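Side-chain contacts in substrate binding periplasmic protein (Ralstonia solanacearum, PDB 3LOP), which binds leucine in the cleft between its two lobes and probably serves as a periplasmic receptor for amino-acid uptake: residues W35-G40 with E45-V50; M68-N73 with L95-L100; A135-G140 with K166-A171; R214-R217 with E222-L225; G326-D331 with S340-L345. All coordinates share one frame; numbering follows the deposited sequence.

Contact 1. Residues W35-G40 with E45-V50. With EDO (1,2-ethanediol), chain C.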
# COMPACT_ATOMS: atom_id res chain seq x y z
N TRP A 35 -2.71 -18.33 -10.49
CA TRP A 35 -3.31 -19.34 -9.61
C TRP A 35 -4.77 -19.55 -10.01
O TRP A 35 -5.24 -20.69 -10.15
CB TRP A 35 -3.16 -18.85 -8.17
CG TRP A 35 -3.99 -19.51 -7.09
CD1 TRP A 35 -4.85 -18.88 -6.24
CD2 TRP A 35 -3.90 -20.87 -6.63
NE1 TRP A 35 -5.30 -19.75 -5.28
CE2 TRP A 35 -4.73 -20.98 -5.49
CE3 TRP A 35 -3.20 -22.01 -7.06
CZ2 TRP A 35 -4.88 -22.17 -4.77
CZ3 TRP A 35 -3.35 -23.20 -6.34
CH2 TRP A 35 -4.18 -23.27 -5.22
N LEU A 36 -5.49 -18.45 -10.21
CA LEU A 36 -6.89 -18.51 -10.60
C LEU A 36 -7.01 -19.23 -11.94
O LEU A 36 -7.89 -20.07 -12.13
CB LEU A 36 -7.46 -17.09 -10.72
CG LEU A 36 -8.92 -16.95 -11.13
CD1 LEU A 36 -9.81 -17.59 -10.07
CD2 LEU A 36 -9.26 -15.48 -11.29
N ASN A 37 -6.12 -18.89 -12.87
CA ASN A 37 -6.15 -19.54 -14.17
C ASN A 37 -5.82 -21.03 -14.03
O ASN A 37 -6.42 -21.86 -14.67
CB ASN A 37 -5.18 -18.86 -15.16
CG ASN A 37 -5.69 -17.51 -15.66
OD1 ASN A 37 -6.90 -17.26 -15.70
ND2 ASN A 37 -4.77 -16.64 -16.06
N LEU A 38 -4.89 -21.42 -13.18
CA LEU A 38 -4.63 -22.84 -13.06
C LEU A 38 -5.88 -23.59 -12.57
O LEU A 38 -6.08 -24.77 -12.86
CB LEU A 38 -3.50 -23.09 -12.07
CG LEU A 38 -2.07 -22.80 -12.50
CD1 LEU A 38 -1.14 -23.16 -11.35
CD2 LEU A 38 -1.72 -23.61 -13.73
N ASN A 39 -6.72 -22.87 -11.83
CA ASN A 39 -7.93 -23.45 -11.27
C ASN A 39 -9.15 -23.30 -12.16
O ASN A 39 -10.27 -23.54 -11.72
CB ASN A 39 -8.22 -22.82 -9.90
CG ASN A 39 -7.38 -23.43 -8.80
OD1 ASN A 39 -7.69 -24.50 -8.28
ND2 ASN A 39 -6.29 -22.74 -8.44
N GLY A 40 -8.96 -22.91 -13.41
CA GLY A 40 -10.12 -22.79 -14.28
C GLY A 40 -10.54 -21.39 -14.67
O GLY A 40 -11.46 -21.23 -15.47
N GLU A 45 -13.24 -18.44 -18.24
CA GLU A 45 -12.47 -17.45 -18.99
C GLU A 45 -11.10 -17.20 -18.37
O GLU A 45 -10.95 -17.19 -17.15
CB GLU A 45 -13.25 -16.14 -19.09
CG GLU A 45 -14.61 -16.29 -19.76
CD GLU A 45 -15.31 -14.96 -19.98
OE1 GLU A 45 -14.81 -14.16 -20.80
OE2 GLU A 45 -16.35 -14.72 -19.34
N THR A 46 -10.10 -17.00 -19.23
CA THR A 46 -8.73 -16.74 -18.81
C THR A 46 -8.56 -15.27 -18.46
O THR A 46 -9.03 -14.40 -19.19
CB THR A 46 -7.71 -17.02 -19.94
OG1 THR A 46 -7.84 -18.36 -20.41
CG2 THR A 46 -6.30 -16.86 -19.44
N ILE A 47 -7.88 -14.99 -17.36
CA ILE A 47 -7.63 -13.62 -16.96
C ILE A 47 -6.23 -13.24 -17.43
O ILE A 47 -5.28 -14.00 -17.24
CB ILE A 47 -7.70 -13.44 -15.43
CG1 ILE A 47 -9.06 -13.90 -14.91
CG2 ILE A 47 -7.44 -11.98 -15.06
CD1 ILE A 47 -10.24 -13.17 -15.53
N ARG A 48 -6.11 -12.09 -18.08
CA ARG A 48 -4.82 -11.62 -18.55
C ARG A 48 -4.47 -10.33 -17.84
O ARG A 48 -5.23 -9.36 -17.91
CB ARG A 48 -4.84 -11.37 -20.06
CG ARG A 48 -3.49 -10.89 -20.59
CD ARG A 48 -3.52 -10.50 -22.06
NE ARG A 48 -4.35 -9.34 -22.32
CZ ARG A 48 -4.23 -8.54 -23.37
NH1 ARG A 48 -3.29 -8.79 -24.28
NH2 ARG A 48 -5.03 -7.50 -23.53
N LEU A 49 -3.34 -10.32 -17.15
CA LEU A 49 -2.89 -9.13 -16.45
C LEU A 49 -1.78 -8.49 -17.27
O LEU A 49 -0.79 -9.14 -17.59
CB LEU A 49 -2.35 -9.48 -15.06
CG LEU A 49 -1.64 -8.34 -14.32
CD1 LEU A 49 -2.61 -7.19 -14.06
CD2 LEU A 49 -1.08 -8.86 -13.01
N VAL A 50 -1.97 -7.22 -17.62
CA VAL A 50 -0.99 -6.48 -18.39
C VAL A 50 -0.44 -5.38 -17.49
O VAL A 50 -1.21 -4.60 -16.92
CB VAL A 50 -1.63 -5.84 -19.65
CG1 VAL A 50 -0.56 -5.16 -20.50
CG2 VAL A 50 -2.35 -6.91 -20.46
C1 EDO C . -2.27 -13.67 -15.36
O1 EDO C . -1.15 -13.16 -14.64
C2 EDO C . -1.88 -13.90 -16.82
O2 EDO C . -1.65 -12.64 -17.45
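Asn37 and Ile47 are joined by two hydrogen bonds in which a side-chain amide behaves like the backbone of a neighbouring strand. The backbone N of Ile47 donates to Asn37 OD1 at 3.0 Å, almost perfectly straight and in the carbonyl plane on a lone pair, while Asn37 ND2 returns a bond of 2.9 Å to Ile47 O, again on an in-plane lone pair. With both ends of the amide engaged by one residue, its rotation is fixed and its flip state is unambiguous. Asn37 CG stands anti to its own carbonyl carbon (chi1 -74°), which sends the amide off the helix toward the strand. The setting is the beta-alpha-beta unit of strand 6-12, helix 19-38 and strand 47-53. The last is an outermost strand of the parallel sheet: Arg48 pairs with strand 6-12, whereas Ile47 offers its N and O to the other side. There a 1,2-ethanediol, probably from the crystallisation liquor, accepts from Leu49 N through O2 at 2.9 Å. Van der Waals contacts add less: the one apolar pair is Leu36 CD2 with Ile47 CG1 at 4.0 Å, while the methyl CG2 of Thr46 lies 3.7 Å from Asn37 ND2, the Asn37 and Thr46 side chains crossing at about a right angle.

Contact 2. Residues M68-N73 with L95-L100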
# COMPACT_ATOMS: atom_id res chain seq x y z
N MSE A 68 -3.11 1.95 -22.03
CA MSE A 68 -3.56 0.59 -21.79
C MSE A 68 -5.09 0.45 -21.80
O MSE A 68 -5.63 -0.58 -22.23
CB MSE A 68 -2.98 0.04 -20.47
CG MSE A 68 -1.65 -0.76 -20.65
SE MSE A 68 -0.84 -1.50 -19.05
CE MSE A 68 -0.75 0.13 -18.33
N ALA A 69 -5.80 1.48 -21.35
CA ALA A 69 -7.26 1.43 -21.33
C ALA A 69 -7.83 1.35 -22.74
O ALA A 69 -8.92 0.83 -22.95
CB ALA A 69 -7.81 2.65 -20.61
N ARG A 70 -7.09 1.88 -23.70
CA ARG A 70 -7.54 1.89 -25.09
C ARG A 70 -7.12 0.68 -25.90
O ARG A 70 -7.88 0.21 -26.75
CB ARG A 70 -7.03 3.16 -25.77
CG ARG A 70 -7.56 4.43 -25.13
CD ARG A 70 -7.05 5.67 -25.84
NE ARG A 70 -7.61 6.88 -25.24
CZ ARG A 70 -7.44 8.10 -25.74
NH1 ARG A 70 -6.73 8.28 -26.84
NH2 ARG A 70 -8.00 9.14 -25.13
N VAL A 71 -5.92 0.17 -25.64
CA VAL A 71 -5.39 -0.96 -26.39
C VAL A 71 -5.63 -2.35 -25.79
O VAL A 71 -5.87 -3.31 -26.52
CB VAL A 71 -3.87 -0.80 -26.61
CG1 VAL A 71 -3.32 -2.01 -27.36
CG2 VAL A 71 -3.60 0.48 -27.40
N ASP A 72 -5.58 -2.45 -24.46
CA ASP A 72 -5.75 -3.75 -23.82
C ASP A 72 -7.16 -4.17 -23.42
O ASP A 72 -7.34 -5.24 -22.84
CB ASP A 72 -4.82 -3.83 -22.61
CG ASP A 72 -3.35 -3.75 -23.00
OD1 ASP A 72 -2.92 -4.57 -23.83
OD2 ASP A 72 -2.64 -2.86 -22.49
N ASN A 73 -8.15 -3.35 -23.73
CA ASN A 73 -9.55 -3.66 -23.40
C ASN A 73 -9.71 -4.20 -21.97
O ASN A 73 -10.34 -5.23 -21.76
CB ASN A 73 -10.10 -4.70 -24.37
CG ASN A 73 -9.93 -4.30 -25.82
OD1 ASN A 73 -10.46 -3.28 -26.26
ND2 ASN A 73 -9.18 -5.10 -26.57
N LEU A 95 -9.43 8.07 -15.40
CA LEU A 95 -10.32 6.97 -15.07
C LEU A 95 -11.73 7.25 -15.58
O LEU A 95 -12.40 6.35 -16.08
CB LEU A 95 -10.35 6.75 -13.55
CG LEU A 95 -9.01 6.44 -12.88
CD1 LEU A 95 -9.22 6.31 -11.38
CD2 LEU A 95 -8.42 5.16 -13.45
N ALA A 96 -12.18 8.49 -15.44
CA ALA A 96 -13.51 8.87 -15.89
C ALA A 96 -13.66 8.68 -17.40
O ALA A 96 -14.69 8.22 -17.89
CB ALA A 96 -13.80 10.32 -15.52
N GLU A 97 -12.61 9.04 -18.13
CA GLU A 97 -12.61 8.93 -19.58
C GLU A 97 -12.72 7.48 -20.04
O GLU A 97 -13.41 7.17 -21.01
CB GLU A 97 -11.34 9.57 -20.12
CG GLU A 97 -11.14 9.45 -21.62
CD GLU A 97 -9.87 10.13 -22.05
OE1 GLU A 97 -9.82 11.38 -22.01
OE2 GLU A 97 -8.91 9.42 -22.41
N ALA A 98 -12.03 6.59 -19.33
CA ALA A 98 -12.04 5.18 -19.67
C ALA A 98 -13.13 4.41 -18.94
O ALA A 98 -13.36 3.24 -19.23
CB ALA A 98 -10.68 4.57 -19.36
N ARG A 99 -13.81 5.06 -17.99
CA ARG A 99 -14.83 4.40 -17.18
C ARG A 99 -14.19 3.16 -16.58
O ARG A 99 -14.82 2.10 -16.46
CB ARG A 99 -16.05 4.01 -18.03
CG ARG A 99 -16.88 5.21 -18.46
CD ARG A 99 -18.12 4.79 -19.25
NE ARG A 99 -17.77 4.15 -20.51
CZ ARG A 99 -17.83 2.84 -20.74
NH1 ARG A 99 -18.25 2.01 -19.79
NH2 ARG A 99 -17.47 2.36 -21.92
N LEU A 100 -12.93 3.30 -16.18
CA LEU A 100 -12.16 2.20 -15.64
C LEU A 100 -12.01 2.24 -14.12
O LEU A 100 -11.41 3.16 -13.58
CB LEU A 100 -10.77 2.20 -16.27
CG LEU A 100 -9.89 0.98 -16.03
CD1 LEU A 100 -10.48 -0.22 -16.74
CD2 LEU A 100 -8.48 1.25 -16.53
O HOH W 1 -9.36 6.13 -22.83
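Arg70 and Glu97 supply the charged part of this contact, a salt bridge in which Arg70 NH2 donates to Glu97 OE2 at 2.9 Å. The geometry is one-sided rather than the flat, two-pronged pairing that these groups can form. The acceptor sits at the guanidinium edge, a little tilted from its plane, but the nitrogen approaches OE2 from above the carboxylate plane, and the two planes stand 38° apart. Both chains reach out at full length: Arg70 is extended from CG to NE, and Glu97 CG leaves anti to its backbone N (chi1 176°), with the chain continuing straight beyond it. A water adds a second, looser link, accepting from Arg70 NE at 3.1 Å and donating weakly to Glu97 OE2. That same oxygen forms a further salt bridge with Arg66 NE, one turn earlier in the helix, so two arginines share it, and they probably favour the ionised carboxylate.

Beneath the charges the packing is apolar and close. Ala69 CB rests 3.7 Å from Ala98 CB, and these small side chains let the two backbones come near, with 6.3 Å between the CA atoms of Ala69 and Ala98. Leu100 CD2 approaches Ala69 CB more loosely, at 4.4 Å. Leu100 is placed by a Schellman motif in which Arg99 has positive phi and Leu100 N returns to Leu95 O. Helices 58-71 and 94-98 thus pack side by side, as connecting helices do over the parallel sheet of a periplasmic binding protein lobe, with Met68 (present as selenomethionine) and Leu100 both resting on Ile9 of strand 6-12.

Contact 3. Residues A135-G140 with K166-A171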
# COMPACT_ATOMS: atom_id res chain seq x y z
N ALA A 135 -1.32 5.86 20.45
CA ALA A 135 -0.64 4.88 21.29
C ALA A 135 0.59 5.53 21.93
O ALA A 135 0.86 5.31 23.11
CB ALA A 135 -0.22 3.67 20.45
N LEU A 136 1.32 6.33 21.16
CA LEU A 136 2.51 7.01 21.66
C LEU A 136 2.13 8.00 22.76
O LEU A 136 2.75 8.03 23.82
CB LEU A 136 3.22 7.76 20.54
CG LEU A 136 4.01 6.97 19.49
CD1 LEU A 136 4.47 7.91 18.40
CD2 LEU A 136 5.20 6.28 20.13
N VAL A 137 1.12 8.82 22.48
CA VAL A 137 0.66 9.82 23.44
C VAL A 137 0.20 9.14 24.73
O VAL A 137 0.49 9.61 25.82
CB VAL A 137 -0.50 10.65 22.85
CG1 VAL A 137 -1.13 11.53 23.93
CG2 VAL A 137 -0.00 11.51 21.71
N THR A 138 -0.50 8.02 24.59
CA THR A 138 -1.01 7.31 25.75
C THR A 138 0.11 6.82 26.67
O THR A 138 -0.07 6.75 27.89
CB THR A 138 -1.89 6.12 25.33
OG1 THR A 138 -3.03 6.61 24.60
CG2 THR A 138 -2.38 5.34 26.55
N ILE A 139 1.27 6.49 26.10
CA ILE A 139 2.38 6.02 26.91
C ILE A 139 3.29 7.16 27.37
O ILE A 139 4.37 6.92 27.92
CB ILE A 139 3.25 4.96 26.18
CG1 ILE A 139 3.88 5.57 24.92
CG2 ILE A 139 2.39 3.76 25.83
CD1 ILE A 139 4.87 4.64 24.24
N GLY A 140 2.87 8.40 27.13
CA GLY A 140 3.65 9.54 27.60
C GLY A 140 4.55 10.30 26.64
O GLY A 140 5.21 11.25 27.06
N LYS A 166 -3.09 17.44 17.77
CA LYS A 166 -3.90 18.58 18.21
C LYS A 166 -5.00 18.11 19.16
O LYS A 166 -5.37 18.83 20.09
CB LYS A 166 -4.52 19.29 17.00
CG LYS A 166 -5.32 20.54 17.36
CD LYS A 166 -5.92 21.18 16.13
CE LYS A 166 -6.74 22.41 16.48
NZ LYS A 166 -5.92 23.46 17.14
N ALA A 167 -5.52 16.92 18.91
CA ALA A 167 -6.58 16.35 19.73
C ALA A 167 -6.08 16.10 21.15
O ALA A 167 -6.86 15.89 22.08
CB ALA A 167 -7.08 15.04 19.12
N HIS A 168 -4.76 16.12 21.32
CA HIS A 168 -4.15 15.91 22.63
C HIS A 168 -3.34 17.12 23.08
O HIS A 168 -2.45 17.00 23.92
CB HIS A 168 -3.27 14.66 22.59
CG HIS A 168 -4.02 13.40 22.28
ND1 HIS A 168 -4.05 12.85 21.02
CD2 HIS A 168 -4.81 12.62 23.05
CE1 HIS A 168 -4.82 11.78 21.03
NE2 HIS A 168 -5.30 11.62 22.25
N ALA A 169 -3.66 18.27 22.50
CA ALA A 169 -3.00 19.53 22.83
C ALA A 169 -1.49 19.46 22.62
O ALA A 169 -0.71 20.04 23.38
CB ALA A 169 -3.30 19.91 24.28
N LEU A 170 -1.08 18.75 21.57
CA LEU A 170 0.33 18.61 21.24
C LEU A 170 0.57 19.03 19.79
O LEU A 170 -0.38 19.20 19.03
CB LEU A 170 0.79 17.16 21.43
CG LEU A 170 0.79 16.59 22.85
CD1 LEU A 170 0.98 15.09 22.80
CD2 LEU A 170 1.89 17.25 23.67
N ALA A 171 1.83 19.19 19.42
CA ALA A 171 2.18 19.57 18.06
C ALA A 171 3.51 18.91 17.68
O ALA A 171 4.27 18.50 18.56
CB ALA A 171 2.31 21.08 17.94
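Val137, whose side chain meets both His168 and Leu170, has its carbonyl O bonded to the backbone N of Gly140 at 3.0 Å. This bond belongs to a Schellman motif that ends helix 125-138, with Gly140 in the positive-phi position and Val141 N returning to Leu136 O. The facing segment repeats the theme. Ala169, also at positive phi, closes helix 152-166 by a second Schellman motif, its N bonded to Lys166 O at 3.0 Å. The two helix ends meet in the alpha/beta lobe that contains the parallel strands 144-149 and 174-178, their helices lying one on each side of strand 144-149 in the chain.

Between the two segments the interaction is apolar, and Val137 carries it with both branches. CG1 stands anti to the backbone N (chi1 171°) and lies over one face of the His168 imidazole, 4.1 Å from the ring centroid and 25° off the ring normal. This is a CH-pi contact displaced toward the rim, on the CG and CD2 side of the ring. The imidazole is held by its polar edge as well, because ND1 is hydrogen-bonded to Thr164 O one turn back in the helix. That bond limits rotation of the ring and so helps to keep the face turned to the valine. Leu165 touches Val137 and Leu170 alike, extending the apolar patch toward helix 152-166. Leu170 follows just after the turn, and its side chain and that of Val137 reach toward each other, tip to tip, with Val137 CG2 and Leu170 CD1 3.9 Å apart.

Contact 4. Residues R214-R217 with E222-L225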
# COMPACT_ATOMS: atom_id res chain seq x y z
N ARG A 214 18.60 3.44 8.62
CA ARG A 214 19.97 2.96 8.75
C ARG A 214 20.92 4.06 9.20
O ARG A 214 21.70 3.88 10.14
CB ARG A 214 20.47 2.37 7.42
CG ARG A 214 21.93 1.91 7.47
CD ARG A 214 22.43 1.40 6.12
NE ARG A 214 21.98 0.05 5.81
CZ ARG A 214 22.39 -1.05 6.44
NH1 ARG A 214 23.26 -0.97 7.43
NH2 ARG A 214 21.93 -2.24 6.06
N GLN A 215 20.86 5.20 8.52
CA GLN A 215 21.73 6.34 8.83
C GLN A 215 21.44 6.97 10.18
O GLN A 215 22.35 7.31 10.93
CB GLN A 215 21.61 7.39 7.73
CG GLN A 215 22.18 6.94 6.39
CD GLN A 215 21.82 7.88 5.26
OE1 GLN A 215 21.91 9.10 5.39
NE2 GLN A 215 21.41 7.32 4.12
N TYR A 216 20.16 7.14 10.50
CA TYR A 216 19.77 7.74 11.77
C TYR A 216 20.31 6.93 12.94
O TYR A 216 20.92 7.48 13.86
CB TYR A 216 18.24 7.83 11.86
CG TYR A 216 17.71 8.40 13.16
CD1 TYR A 216 17.87 9.74 13.48
CD2 TYR A 216 17.07 7.57 14.09
CE1 TYR A 216 17.41 10.26 14.70
CE2 TYR A 216 16.61 8.07 15.30
CZ TYR A 216 16.79 9.41 15.60
OH TYR A 216 16.35 9.90 16.81
N ARG A 217 20.09 5.62 12.90
CA ARG A 217 20.57 4.74 13.97
C ARG A 217 22.09 4.64 13.99
O ARG A 217 22.70 4.63 15.06
CB ARG A 217 19.96 3.34 13.81
CG ARG A 217 18.52 3.22 14.31
CD ARG A 217 18.46 3.00 15.82
NE ARG A 217 17.10 2.64 16.25
CZ ARG A 217 16.21 3.50 16.72
NH1 ARG A 217 16.51 4.79 16.86
NH2 ARG A 217 15.00 3.07 17.05
N GLU A 222 18.30 7.65 18.74
CA GLU A 222 17.64 6.70 19.62
C GLU A 222 16.11 6.74 19.65
O GLU A 222 15.49 5.97 20.38
CB GLU A 222 18.16 6.88 21.05
CG GLU A 222 19.63 6.54 21.25
CD GLU A 222 19.95 5.11 20.86
OE1 GLU A 222 19.06 4.24 21.00
OE2 GLU A 222 21.09 4.85 20.43
N ALA A 223 15.51 7.63 18.87
CA ALA A 223 14.05 7.73 18.87
C ALA A 223 13.34 6.44 18.46
O ALA A 223 13.87 5.65 17.68
CB ALA A 223 13.61 8.87 17.95
N GLN A 224 12.14 6.24 19.00
CA GLN A 224 11.32 5.09 18.64
C GLN A 224 10.90 5.38 17.20
O GLN A 224 10.52 6.50 16.88
CB GLN A 224 10.09 5.03 19.54
CG GLN A 224 8.98 4.11 19.04
CD GLN A 224 9.38 2.65 19.05
OE1 GLN A 224 9.85 2.14 20.06
NE2 GLN A 224 9.20 1.98 17.91
N LEU A 225 10.97 4.37 16.34
CA LEU A 225 10.60 4.57 14.95
C LEU A 225 9.28 3.91 14.60
O LEU A 225 8.96 2.83 15.10
CB LEU A 225 11.71 4.02 14.04
CG LEU A 225 13.09 4.66 14.25
CD1 LEU A 225 14.15 3.85 13.53
CD2 LEU A 225 13.07 6.11 13.77
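Arg217 lays one face of its guanidinium against Leu225, whose CD1 sits 3.7 Å above the plane, offset toward the rim beside NH2. The two come from opposite directions within the beta-alpha-beta unit of strand 199-203, helix 206-218 and strand 224-227, at the turn where the helix gives way to its following strand. The edge of the same guanidinium does the polar work. NH1 and NH2 each donate to the carbonyl O of Ala223 at 2.9 Å, an end-on grip in which one oxygen takes two nitrogens and lies almost in the guanidinium plane. A bend at chi2 (-83°) turns the arginine toward this carbonyl. NH1 also bonds to Gly221 O, so the charged group ties together the backbone of the connecting loop.

Tyr216 holds the backbone N of the same residue, in the preceding peptide. Its CG is anti to the backbone N (chi1 178°), carrying the ring toward the strand, where Ile200 and Leu193 help to enclose it. Leu225 CD2 approaches Tyr216 CD2 at 4.3 Å. The phenol oxygen accepts from Ala223 N, which comes in near the ring plane at 3.2 Å, and packing there is tight, with Tyr216 OH only 3.1 Å from Ala223 CB.

Contact 5. Residues G326-D331 with S340-L345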
# COMPACT_ATOMS: atom_id res chain seq x y z
N GLY A 326 -10.00 -15.69 6.06
CA GLY A 326 -9.71 -15.39 7.46
C GLY A 326 -10.45 -14.21 8.06
O GLY A 326 -10.04 -13.69 9.10
N GLY A 327 -11.53 -13.77 7.42
CA GLY A 327 -12.27 -12.65 7.97
C GLY A 327 -11.86 -11.30 7.44
O GLY A 327 -12.37 -10.27 7.89
N PHE A 328 -10.92 -11.28 6.50
CA PHE A 328 -10.51 -10.01 5.90
C PHE A 328 -11.58 -9.75 4.86
O PHE A 328 -11.52 -10.25 3.74
CB PHE A 328 -9.13 -10.12 5.26
CG PHE A 328 -8.58 -8.80 4.79
CD1 PHE A 328 -8.91 -8.30 3.54
CD2 PHE A 328 -7.76 -8.05 5.62
CE1 PHE A 328 -8.44 -7.06 3.12
CE2 PHE A 328 -7.28 -6.81 5.21
CZ PHE A 328 -7.62 -6.31 3.96
N THR A 329 -12.59 -8.97 5.25
CA THR A 329 -13.72 -8.68 4.38
C THR A 329 -13.66 -7.30 3.75
O THR A 329 -13.08 -6.37 4.31
CB THR A 329 -15.03 -8.81 5.16
OG1 THR A 329 -14.99 -7.96 6.31
CG2 THR A 329 -15.24 -10.25 5.61
N VAL A 330 -14.30 -7.18 2.59
CA VAL A 330 -14.35 -5.92 1.87
C VAL A 330 -15.80 -5.52 1.61
O VAL A 330 -16.60 -6.32 1.14
CB VAL A 330 -13.61 -6.05 0.52
CG1 VAL A 330 -13.64 -4.72 -0.22
CG2 VAL A 330 -12.17 -6.50 0.76
N ASP A 331 -16.12 -4.28 1.95
CA ASP A 331 -17.47 -3.74 1.75
C ASP A 331 -17.35 -2.42 0.99
O ASP A 331 -16.92 -1.41 1.56
CB ASP A 331 -18.15 -3.53 3.11
CG ASP A 331 -19.47 -2.80 2.99
OD1 ASP A 331 -20.01 -2.72 1.87
OD2 ASP A 331 -19.98 -2.31 4.02
N SER A 340 -11.99 -2.29 3.46
CA SER A 340 -11.64 -3.07 4.64
C SER A 340 -11.58 -2.19 5.88
O SER A 340 -11.01 -1.10 5.85
CB SER A 340 -10.29 -3.75 4.45
OG SER A 340 -9.82 -4.29 5.68
N HIS A 341 -12.16 -2.68 6.97
CA HIS A 341 -12.15 -1.95 8.23
C HIS A 341 -11.09 -2.52 9.17
O HIS A 341 -10.99 -2.12 10.32
CB HIS A 341 -13.53 -2.01 8.90
CG HIS A 341 -14.03 -3.40 9.13
ND1 HIS A 341 -13.31 -4.34 9.82
CD2 HIS A 341 -15.20 -3.99 8.78
CE1 HIS A 341 -14.01 -5.46 9.89
NE2 HIS A 341 -15.16 -5.28 9.26
N TYR A 342 -10.29 -3.46 8.65
CA TYR A 342 -9.25 -4.09 9.46
C TYR A 342 -8.00 -3.25 9.68
O TYR A 342 -7.41 -2.72 8.74
CB TYR A 342 -8.81 -5.42 8.83
CG TYR A 342 -7.61 -6.03 9.52
CD1 TYR A 342 -7.73 -6.63 10.77
CD2 TYR A 342 -6.34 -5.94 8.95
CE1 TYR A 342 -6.62 -7.13 11.44
CE2 TYR A 342 -5.22 -6.44 9.61
CZ TYR A 342 -5.37 -7.03 10.86
OH TYR A 342 -4.26 -7.51 11.52
N ILE A 343 -7.61 -3.13 10.94
CA ILE A 343 -6.39 -2.41 11.29
C ILE A 343 -5.98 -2.74 12.72
O ILE A 343 -6.78 -2.65 13.65
CB ILE A 343 -6.53 -0.88 11.13
CG1 ILE A 343 -5.21 -0.21 11.51
CG2 ILE A 343 -7.68 -0.35 11.98
CD1 ILE A 343 -5.15 1.27 11.20
N GLU A 344 -4.73 -3.16 12.87
CA GLU A 344 -4.19 -3.50 14.17
C GLU A 344 -2.77 -2.97 14.22
O GLU A 344 -2.17 -2.68 13.18
CB GLU A 344 -4.18 -5.02 14.38
CG GLU A 344 -5.55 -5.68 14.35
CD GLU A 344 -5.49 -7.17 14.62
OE1 GLU A 344 -4.68 -7.87 13.98
OE2 GLU A 344 -6.26 -7.66 15.48
N LEU A 345 -2.23 -2.83 15.42
CA LEU A 345 -0.86 -2.35 15.54
C LEU A 345 0.07 -3.55 15.58
O LEU A 345 -0.33 -4.65 15.97
CB LEU A 345 -0.70 -1.50 16.81
CG LEU A 345 -1.48 -0.18 16.82
CD1 LEU A 345 -1.25 0.54 18.13
CD2 LEU A 345 -1.03 0.69 15.65
O HOH W 2 -11.67 -6.14 6.66
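The Phe328 ring is met at its edge by the Tyr342 ring, whose CD2 lies 4.0 Å from Phe328 CE2; the two side chains cross at about a right angle. Ser340 approaches the phenylalanine obliquely, with OG 3.4 Å from Phe328 CZ. Over one face of the His341 imidazole, 3.9 Å above the plane and offset toward the rim, sits a water that links the two segments. It donates to Thr329 O and to Ser340 OG, each at 2.8 Å, and so bridges backbone and side chain across the contact. Ser340 OG is anti to its backbone N (chi1 168°), which also lets it accept from Tyr342 N at 3.1 Å. The resulting ST turn fixes the hydroxyl between water and peptide. Further along, Tyr342 OH lies a very short 2.5 Å from Glu344 OE1, on the anti side but 34° out of the carboxylate plane.

Phe328 also packs on Val291 of helix 284-303, and the nearest atom of the His341 side chain lies about 2 Å from a bound nickel ion, a distance consistent with coordination. The backbone pairing of Ser340 with Ile121 and of Glu344 with Leu252 is consistent with segment 340-345 being one of the interlobe connections of the hinge in a periplasmic binding protein.

The five contacts sample both lobes and what is probably the hinge between them. Contacts 1 and 2 belong to the first lobe, their centres 20 Å apart, and touch where Val50 packs on Asp72. Contacts 3 and 4, centres 21 Å apart, lie in the second lobe; contact 1 is 48 Å from contact 3, centre to centre. Contact 5 sits between, its centre 25 Å from that of contact 1 and 26 Å from that of contact 3, and touches the latter through Leu345 on Ala135. Helices 125-138, 152-166 and 206-218 run from leucine-pocket residues Tyr125, Leu153 and Thr205, in or just before their starts, to contacts 3 and 4 at their far ends.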